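PDB 4QGR: DegT/DnrJ/EryC1/StrS aminotransferase from Brucella abortus 2308, which binds pyridoxal-5'-phosphate and probably catalyses transamination with it as cofactor. Local coordinates for residues Ala94-Val99 and Ala104-Val109; Lys325-His328 and Ala332-His335; Arg77-Gly82 and Glu137-Ile142. All blocks are in the same frame, centred on the assembly; numbering follows the deposited sequence. Where two conformers were deposited one is given.

Interaction 1: Ala94-Val99 and Ala104-Val109; sequences ATAEVV and AEPVFV. With PLP (pyridoxal-5'-phosphate), chain E.
V99 meets the start of strand 105-109 with one methyl, CG1, which lies 3.3 Å from P106 N and also touches the carbonyl carbon of E105 and the CD of the proline ring. The torsion explains the reach: CG1 stands anti to the backbone N of V99 (chi1 175°), which directs this branch at the strand. A turn earlier, the A96 methyl sits 3.8 Å from F108 CE1, approaching the ring obliquely, and packs more loosely on P106 CB. Polar contact across the pair is slight. A104 N donates to V99 O at 3.1 Å, but the bond is weak, its N-H...O angle being only 127°. Helix and strand run at 144° to each other, their axes 7.3 Å apart at closest approach, as in the second half of the beta-alpha-beta unit formed by strand 83-88, helix 94-101 and strand 105-109. The V99 side chain also packs on V85 of strand 83-88, the neighbour of 105-109. The helix turns its N-terminal end to the cofactor: A94 CB lies 3.8 Å from PLP C6, and T95 OG1, which is hydrogen-bonded to D170, lies 3.9 Å from PLP N1. The carboxylate of E97 is hydrogen-bonded to H227 ND1 and G240 N of the second subunit. The chemistry is thus divided: apolar packing joins the helix to the sheet, while its other sides serve the cofactor pocket and the dimer interface.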
loop_
_atom_site.group_PDB
_atom_site.type_symbol
_atom_site.label_atom_id
_atom_site.label_comp_id
_atom_site.label_asym_id
_atom_site.label_seq_id
_atom_site.Cartn_x
_atom_site.Cartn_y
_atom_site.Cartn_z
ATOM N N ALA A 94 -11.552 -1.999 -7.351
ATOM C CA ALA A 94 -11.334 -1.593 -5.968
ATOM C C ALA A 94 -12.623 -1.277 -5.203
ATOM O O ALA A 94 -12.726 -1.666 -4.102
ATOM C CB ALA A 94 -10.430 -0.387 -5.922
ATOM N N THR A 95 -13.609 -0.592 -5.828
ATOM C CA THR A 95 -14.854 -0.171 -5.149
ATOM C C THR A 95 -15.554 -1.385 -4.460
ATOM O O THR A 95 -16.032 -1.286 -3.337
ATOM C CB THR A 95 -15.789 0.543 -6.151
ATOM O OG1 THR A 95 -15.043 1.540 -6.912
ATOM C CG2 THR A 95 -16.995 1.204 -5.442
ATOM N N ALA A 96 -15.650 -2.520 -5.160
ATOM C CA ALA A 96 -16.213 -3.747 -4.611
ATOM C C ALA A 96 -15.214 -4.606 -3.863
ATOM O O ALA A 96 -15.559 -5.228 -2.879
ATOM C CB ALA A 96 -16.858 -4.586 -5.691
ATOM N N GLU A 97 -13.977 -4.647 -4.343
ATOM C CA GLU A 97 -12.997 -5.539 -3.807
ATOM C C GLU A 97 -12.720 -5.307 -2.330
ATOM O O GLU A 97 -12.588 -6.282 -1.576
ATOM C CB GLU A 97 -11.711 -5.394 -4.600
ATOM C CG GLU A 97 -10.555 -6.247 -4.098
ATOM C CD GLU A 97 -9.291 -5.907 -4.891
ATOM O OE1 GLU A 97 -8.833 -4.755 -4.797
ATOM O OE2 GLU A 97 -8.828 -6.791 -5.679
ATOM N N VAL A 98 -12.651 -4.038 -1.917
ATOM C CA VAL A 98 -12.345 -3.720 -0.521
ATOM C C VAL A 98 -13.426 -4.241 0.435
ATOM O O VAL A 98 -13.119 -4.639 1.571
ATOM C CB VAL A 98 -12.074 -2.230 -0.252
ATOM C CG1 VAL A 98 -10.868 -1.763 -1.052
ATOM C CG2 VAL A 98 -13.307 -1.360 -0.510
ATOM N N VAL A 99 -14.657 -4.306 -0.063
ATOM C CA VAL A 99 -15.782 -4.802 0.710
ATOM C C VAL A 99 -15.592 -6.297 1.027
ATOM O O VAL A 99 -15.677 -6.705 2.179
ATOM C CB VAL A 99 -17.110 -4.525 -0.029
ATOM C CG1 VAL A 99 -18.296 -5.158 0.704
ATOM C CG2 VAL A 99 -17.337 -3.061 -0.248
ATOM N N ALA A 104 -17.067 -8.391 4.347
ATOM C CA ALA A 104 -18.443 -7.993 4.047
ATOM C C ALA A 104 -18.770 -8.443 2.633
ATOM O O ALA A 104 -17.922 -9.038 1.959
ATOM C CB ALA A 104 -18.630 -6.484 4.219
ATOM N N GLU A 105 -20.005 -8.213 2.188
ATOM C CA GLU A 105 -20.403 -8.560 0.823
ATOM C C GLU A 105 -20.812 -7.317 0.085
ATOM O O GLU A 105 -21.575 -6.525 0.592
ATOM C CB GLU A 105 -21.584 -9.525 0.757
ATOM C CG GLU A 105 -21.340 -10.877 1.367
ATOM C CD GLU A 105 -22.389 -11.888 0.956
ATOM O OE1 GLU A 105 -23.206 -11.638 0.036
ATOM O OE2 GLU A 105 -22.438 -12.941 1.585
ATOM N N PRO A 106 -20.270 -7.120 -1.101
ATOM C CA PRO A 106 -20.837 -6.095 -1.956
ATOM C C PRO A 106 -22.191 -6.515 -2.490
ATOM O O PRO A 106 -22.484 -7.724 -2.652
ATOM C CB PRO A 106 -19.816 -5.966 -3.089
ATOM C CG PRO A 106 -19.196 -7.332 -3.177
ATOM C CD PRO A 106 -19.181 -7.865 -1.753
ATOM N N VAL A 107 -23.069 -5.536 -2.652
ATOM C CA VAL A 107 -24.340 -5.746 -3.339
ATOM C C VAL A 107 -24.335 -4.771 -4.498
ATOM O O VAL A 107 -24.207 -3.550 -4.289
ATOM C CB VAL A 107 -25.570 -5.496 -2.426
ATOM C CG1 VAL A 107 -26.839 -5.708 -3.229
ATOM C CG2 VAL A 107 -25.496 -6.340 -1.165
ATOM N N PHE A 108 -24.427 -5.286 -5.723
ATOM C CA PHE A 108 -24.275 -4.465 -6.926
ATOM C C PHE A 108 -25.512 -3.733 -7.430
ATOM O O PHE A 108 -26.572 -4.300 -7.522
ATOM C CB PHE A 108 -23.713 -5.303 -8.079
ATOM C CG PHE A 108 -22.290 -5.757 -7.873
ATOM C CD1 PHE A 108 -21.243 -4.855 -7.901
ATOM C CD2 PHE A 108 -22.003 -7.111 -7.764
ATOM C CE1 PHE A 108 -19.936 -5.270 -7.728
ATOM C CE2 PHE A 108 -20.696 -7.539 -7.631
ATOM C CZ PHE A 108 -19.656 -6.603 -7.617
ATOM N N VAL A 109 -25.367 -2.437 -7.696
ATOM C CA VAL A 109 -26.449 -1.587 -8.130
ATOM C C VAL A 109 -26.120 -1.094 -9.529
ATOM O O VAL A 109 -24.962 -0.838 -9.838
ATOM C CB VAL A 109 -26.615 -0.404 -7.154
ATOM C CG1 VAL A 109 -27.826 0.454 -7.577
ATOM C CG2 VAL A 109 -26.757 -0.946 -5.754
HETATM N N1 PLP E . -11.841 3.732 -7.363
HETATM C C2 PLP E . -11.969 4.102 -8.651
HETATM C C2A PLP E . -13.281 4.600 -9.208
HETATM C C3 PLP E . -10.751 4.098 -9.508
HETATM O O3 PLP E . -10.859 4.512 -10.764
HETATM C C4 PLP E . -9.493 3.545 -8.940
HETATM C C4A PLP E . -8.158 3.502 -9.576
HETATM O O4A PLP E . -7.744 4.398 -10.284
HETATM C C5 PLP E . -9.510 3.163 -7.521
HETATM C C6 PLP E . -10.704 3.282 -6.807
HETATM C C5A PLP E . -8.266 2.617 -6.855
HETATM O O4P PLP E . -7.231 3.604 -6.744
HETATM P P PLP E . -5.683 3.171 -6.797
HETATM O O1P PLP E . -4.873 4.365 -6.298
HETATM O O2P PLP E . -5.524 1.905 -5.995
HETATM O O3P PLP E . -5.480 2.959 -8.306
#

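Interaction 2: Lys325-His328 and Ala332-His335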
loop_
_atom_site.group_PDB
_atom_site.type_symbol
_atom_site.label_atom_id
_atom_site.label_comp_id
_atom_site.label_asym_id
_atom_site.label_seq_id
_atom_site.Cartn_x
_atom_site.Cartn_y
_atom_site.Cartn_z
ATOM N N LYS A 325 -15.686 -5.175 -18.843
ATOM C CA LYS A 325 -16.428 -6.183 -18.087
ATOM C C LYS A 325 -16.842 -5.542 -16.774
ATOM O O LYS A 325 -15.983 -5.223 -15.967
ATOM C CB LYS A 325 -15.549 -7.427 -17.834
ATOM C CG LYS A 325 -16.224 -8.706 -18.207
ATOM C CD LYS A 325 -15.335 -9.925 -18.061
ATOM C CE LYS A 325 -16.133 -11.068 -17.445
ATOM N NZ LYS A 325 -15.847 -12.338 -18.158
ATOM N N PRO A 326 -18.151 -5.300 -16.582
ATOM C CA PRO A 326 -18.577 -4.794 -15.249
ATOM C C PRO A 326 -18.278 -5.805 -14.158
ATOM O O PRO A 326 -18.181 -6.990 -14.413
ATOM C CB PRO A 326 -20.071 -4.554 -15.425
ATOM C CG PRO A 326 -20.482 -5.548 -16.456
ATOM C CD PRO A 326 -19.303 -5.634 -17.431
ATOM N N LEU A 327 -18.107 -5.328 -12.945
ATOM C CA LEU A 327 -17.668 -6.149 -11.865
ATOM C C LEU A 327 -18.529 -7.367 -11.626
ATOM O O LEU A 327 -17.992 -8.435 -11.329
ATOM C CB LEU A 327 -17.548 -5.311 -10.573
ATOM C CG LEU A 327 -16.522 -4.177 -10.669
ATOM C CD1 LEU A 327 -16.299 -3.588 -9.265
ATOM C CD2 LEU A 327 -15.159 -4.587 -11.252
ATOM N N HIS A 328 -19.841 -7.222 -11.743
ATOM C CA HIS A 328 -20.718 -8.318 -11.383
ATOM C C HIS A 328 -20.566 -9.502 -12.333
ATOM O O HIS A 328 -21.056 -10.591 -12.026
ATOM C CB HIS A 328 -22.179 -7.898 -11.304
ATOM C CG HIS A 328 -22.838 -7.695 -12.629
ATOM N ND1 HIS A 328 -22.564 -6.615 -13.440
ATOM C CD2 HIS A 328 -23.762 -8.431 -13.285
ATOM C CE1 HIS A 328 -23.310 -6.677 -14.524
ATOM N NE2 HIS A 328 -24.048 -7.768 -14.454
ATOM N N ALA A 332 -14.254 -13.018 -9.862
ATOM C CA ALA A 332 -14.112 -12.843 -8.416
ATOM C C ALA A 332 -15.385 -12.375 -7.734
ATOM O O ALA A 332 -15.510 -12.567 -6.541
ATOM C CB ALA A 332 -13.025 -11.851 -8.107
ATOM N N TYR A 333 -16.289 -11.716 -8.452
ATOM C CA TYR A 333 -17.459 -11.061 -7.795
ATOM C C TYR A 333 -18.824 -11.527 -8.265
ATOM O O TYR A 333 -19.836 -11.023 -7.783
ATOM C CB TYR A 333 -17.386 -9.491 -7.964
ATOM C CG TYR A 333 -15.967 -8.956 -7.967
ATOM C CD1 TYR A 333 -15.216 -8.788 -6.802
ATOM C CD2 TYR A 333 -15.370 -8.606 -9.148
ATOM C CE1 TYR A 333 -13.873 -8.325 -6.861
ATOM C CE2 TYR A 333 -14.057 -8.161 -9.212
ATOM C CZ TYR A 333 -13.303 -8.026 -8.092
ATOM O OH TYR A 333 -11.979 -7.602 -8.294
ATOM N N LYS A 334 -18.858 -12.457 -9.202
ATOM C CA LYS A 334 -20.086 -12.782 -9.891
ATOM C C LYS A 334 -21.053 -13.592 -9.034
ATOM O O LYS A 334 -22.214 -13.751 -9.419
ATOM C CB LYS A 334 -19.796 -13.518 -11.210
ATOM C CG LYS A 334 -19.255 -14.911 -11.070
ATOM C CD LYS A 334 -18.909 -15.452 -12.449
ATOM C CE LYS A 334 -18.419 -16.885 -12.402
ATOM N NZ LYS A 334 -18.324 -17.369 -13.812
ATOM N N HIS A 335 -20.595 -14.111 -7.901
ATOM C CA HIS A 335 -21.501 -14.787 -6.975
ATOM C C HIS A 335 -22.148 -13.898 -5.915
ATOM O O HIS A 335 -23.032 -14.342 -5.194
ATOM C CB HIS A 335 -20.791 -16.024 -6.406
ATOM C CG HIS A 335 -20.493 -17.046 -7.480
ATOM N ND1 HIS A 335 -21.487 -17.647 -8.237
ATOM C CD2 HIS A 335 -19.317 -17.489 -7.997
ATOM C CE1 HIS A 335 -20.938 -18.436 -9.146
ATOM N NE2 HIS A 335 -19.622 -18.348 -9.029
HETATM O O HOH W 1 -23.670 -11.533 -10.809
#
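Y333 presents the edge of its ring to the backbone of L327: L327 O lies near the ring plane, 3.4 Å from Y333 CD2. L327 CB approaches CD2 of the same ring from off the plane, at 4.2 Å, on the side opposite A332 CB. This is the compact half of the contact. A chi1 of -33°, rotated off the usual staggered position, sets the CD2 edge of Y333 beside L327 O. A332 CB, from the same segment, lies 3.7 Å above the ring plane and over its centre. Beyond the ring, the phenol OH is hydrogen-bonded to N236 of the second subunit, which carries this loop into the dimer interface. On the other half, around K334, the two segments are joined without a direct hydrogen bond. H328 O receives a CA-H...O contact from K334 CA at 3.2 Å, with an angle of 137° at the hydrogen, and a water lies 3.0 Å from both H328 O and K334 O. K334 also touches H328 O with its CB, at 3.3 Å, while its extended chain leads away from the contact. The H328 ring is tied elsewhere, ND1 being hydrogen-bonded to S89 and NE2 to E347. With one CA-H...O contact and a water in place of direct bonds, this turn before strand 337-338 probably owes its shape mainly to packing and to partners outside it, the second subunit included.

Interaction 3: Arg77-Gly82 and Glu137-Ile142; sequences RGIGPG and EPKAII
I79 holds CG1 anti to its carbonyl carbon (chi1 -67°) and extends to CD1 (chi2 169°), a course that carries the end of the chain to strand 137-141. Just before it, G78 ends helix 68-76 in a Schellman motif, with positive phi, after which I79 faces the strand. The loop 77-82 then leads into strand 83-88, which runs parallel to its immediate neighbour 137-141 in the large mixed sheet. I79 CD1 meets A140 CB at 3.8 Å, while CG1 and CD1 of I79 both lie 3.9 Å from K139 CB. The I79 and K139 side chains run alongside each other with their ends pointing opposite ways. K139, bent at chi2, touches I79 with its CB and leads its amine away. I79 also packs on V85 of strand 83-88 and on A104 in the loop before strand 105-109. At the far end of the loop the link is purely backbone: E137 N donates to G82 O at 2.9 Å, nearly straight at 168°, with the donor in the carbonyl plane. This bond lies just ahead of the backbone pairing of E137 and K139 with A84, and so belongs to the start of the two strands' association. R77 reaches the strand through solvent. The water lies in the plane of the guanidinium, at its edge, accepting from R77 NH2 at 3.0 Å and donating to K139 O at 2.6 Å.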
loop_
_atom_site.group_PDB
_atom_site.type_symbol
_atom_site.label_atom_id
_atom_site.label_comp_id
_atom_site.label_asym_id
_atom_site.label_seq_id
_atom_site.Cartn_x
_atom_site.Cartn_y
_atom_site.Cartn_z
ATOM N N ARG A 77 -15.314 1.660 10.749
ATOM C CA ARG A 77 -16.724 1.459 11.085
ATOM C C ARG A 77 -17.032 0.054 11.516
ATOM O O ARG A 77 -18.196 -0.242 11.786
ATOM C CB ARG A 77 -17.623 1.822 9.887
ATOM C CG ARG A 77 -17.731 3.319 9.702
ATOM C CD ARG A 77 -18.695 3.957 10.699
ATOM N NE ARG A 77 -20.114 3.708 10.378
ATOM C CZ ARG A 77 -21.088 4.619 10.550
ATOM N NH1 ARG A 77 -20.800 5.825 11.012
ATOM N NH2 ARG A 77 -22.355 4.335 10.270
ATOM N N GLY A 78 -16.043 -0.824 11.599
ATOM C CA GLY A 78 -16.287 -2.209 11.991
ATOM C C GLY A 78 -17.088 -3.017 10.971
ATOM O O GLY A 78 -17.792 -3.947 11.334
ATOM N N ILE A 79 -16.996 -2.666 9.700
ATOM C CA ILE A 79 -17.766 -3.350 8.664
ATOM C C ILE A 79 -17.038 -4.585 8.199
ATOM O O ILE A 79 -15.839 -4.544 7.916
ATOM C CB ILE A 79 -18.071 -2.402 7.475
ATOM C CG1 ILE A 79 -19.009 -1.320 7.952
ATOM C CG2 ILE A 79 -18.664 -3.176 6.289
ATOM C CD1 ILE A 79 -19.188 -0.177 6.993
ATOM N N GLY A 80 -17.744 -5.708 8.120
ATOM C CA GLY A 80 -17.071 -6.971 7.951
ATOM C C GLY A 80 -18.064 -8.107 7.784
ATOM O O GLY A 80 -19.105 -7.920 7.196
ATOM N N PRO A 81 -17.743 -9.290 8.303
ATOM C CA PRO A 81 -18.644 -10.433 8.115
ATOM C C PRO A 81 -20.061 -10.145 8.625
ATOM O O PRO A 81 -20.258 -9.564 9.718
ATOM C CB PRO A 81 -17.943 -11.552 8.908
ATOM C CG PRO A 81 -16.498 -11.176 8.926
ATOM C CD PRO A 81 -16.468 -9.688 8.923
ATOM N N GLY A 82 -21.041 -10.487 7.800
ATOM C CA GLY A 82 -22.443 -10.243 8.157
ATOM C C GLY A 82 -23.019 -8.952 7.601
ATOM O O GLY A 82 -24.178 -8.651 7.840
ATOM N N GLU A 137 -26.722 -7.393 7.142
ATOM C CA GLU A 137 -27.182 -6.099 7.629
ATOM C C GLU A 137 -26.607 -5.018 6.714
ATOM O O GLU A 137 -25.395 -4.951 6.537
ATOM C CB GLU A 137 -26.678 -5.851 9.042
ATOM C CG GLU A 137 -27.331 -4.626 9.681
ATOM C CD GLU A 137 -26.752 -4.267 11.031
ATOM O OE1 GLU A 137 -26.088 -5.123 11.698
ATOM O OE2 GLU A 137 -26.980 -3.105 11.424
ATOM N N PRO A 138 -27.471 -4.182 6.122
ATOM C CA PRO A 138 -26.930 -3.039 5.379
ATOM C C PRO A 138 -26.093 -2.149 6.274
ATOM O O PRO A 138 -26.527 -1.785 7.398
ATOM C CB PRO A 138 -28.188 -2.289 4.897
ATOM C CG PRO A 138 -29.316 -3.215 5.110
ATOM C CD PRO A 138 -28.942 -4.163 6.188
ATOM N N LYS A 139 -24.888 -1.823 5.820
ATOM C CA LYS A 139 -24.014 -0.928 6.590
ATOM C C LYS A 139 -23.525 0.309 5.856
ATOM O O LYS A 139 -23.351 1.350 6.481
ATOM C CB LYS A 139 -22.797 -1.677 7.106
ATOM C CG LYS A 139 -23.099 -2.608 8.249
ATOM C CD LYS A 139 -23.360 -1.858 9.541
ATOM C CE LYS A 139 -23.368 -2.881 10.661
ATOM N NZ LYS A 139 -23.335 -2.257 12.012
ATOM N N ALA A 140 -23.262 0.193 4.574
ATOM C CA ALA A 140 -22.640 1.290 3.834
ATOM C C ALA A 140 -22.999 1.333 2.369
ATOM O O ALA A 140 -23.452 0.351 1.784
ATOM C CB ALA A 140 -21.123 1.214 3.984
ATOM N N ILE A 141 -22.757 2.497 1.777
ATOM C CA ILE A 141 -22.914 2.748 0.329
ATOM C C ILE A 141 -21.640 3.389 -0.147
ATOM O O ILE A 141 -21.105 4.290 0.533
ATOM C CB ILE A 141 -24.082 3.717 0.012
ATOM C CG1 ILE A 141 -25.313 3.279 0.788
ATOM C CG2 ILE A 141 -24.307 3.789 -1.502
ATOM C CD1 ILE A 141 -26.396 4.320 0.941
ATOM N N ILE A 142 -21.122 2.915 -1.286
ATOM C CA ILE A 142 -19.953 3.527 -1.923
ATOM C C ILE A 142 -20.320 3.990 -3.330
ATOM O O ILE A 142 -20.027 3.310 -4.320
ATOM C CB ILE A 142 -18.679 2.645 -1.960
ATOM C CG1 ILE A 142 -18.412 1.999 -0.610
ATOM C CG2 ILE A 142 -17.469 3.464 -2.438
ATOM C CD1 ILE A 142 -17.175 1.100 -0.535
HETATM O O HOH W 2 -23.478 1.761 9.095
#

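How the interactions relate
Interaction 1 lies between the other two, about 10 Å from each by centres, whereas interactions 2 and 3 are about 19 Å apart and do not touch. Strands 137-141, 83-88 and 105-109 are successive neighbours in the large mixed sheet, and the 77-82 loop of interaction 3 leads into the middle one. Along the chain, 94-99 and 104-109 fall between the two segments of interaction 3, and interaction 2 follows much later. F108 joins interactions 1 and 2, touching L327, H328 and Y333; A104 joins 1 and 3, with its CB 3.3 Å from G80 O. Interaction 1 thus touches both others, linking the loop before strand 83-88 to residues 325-335, which reach the second subunit.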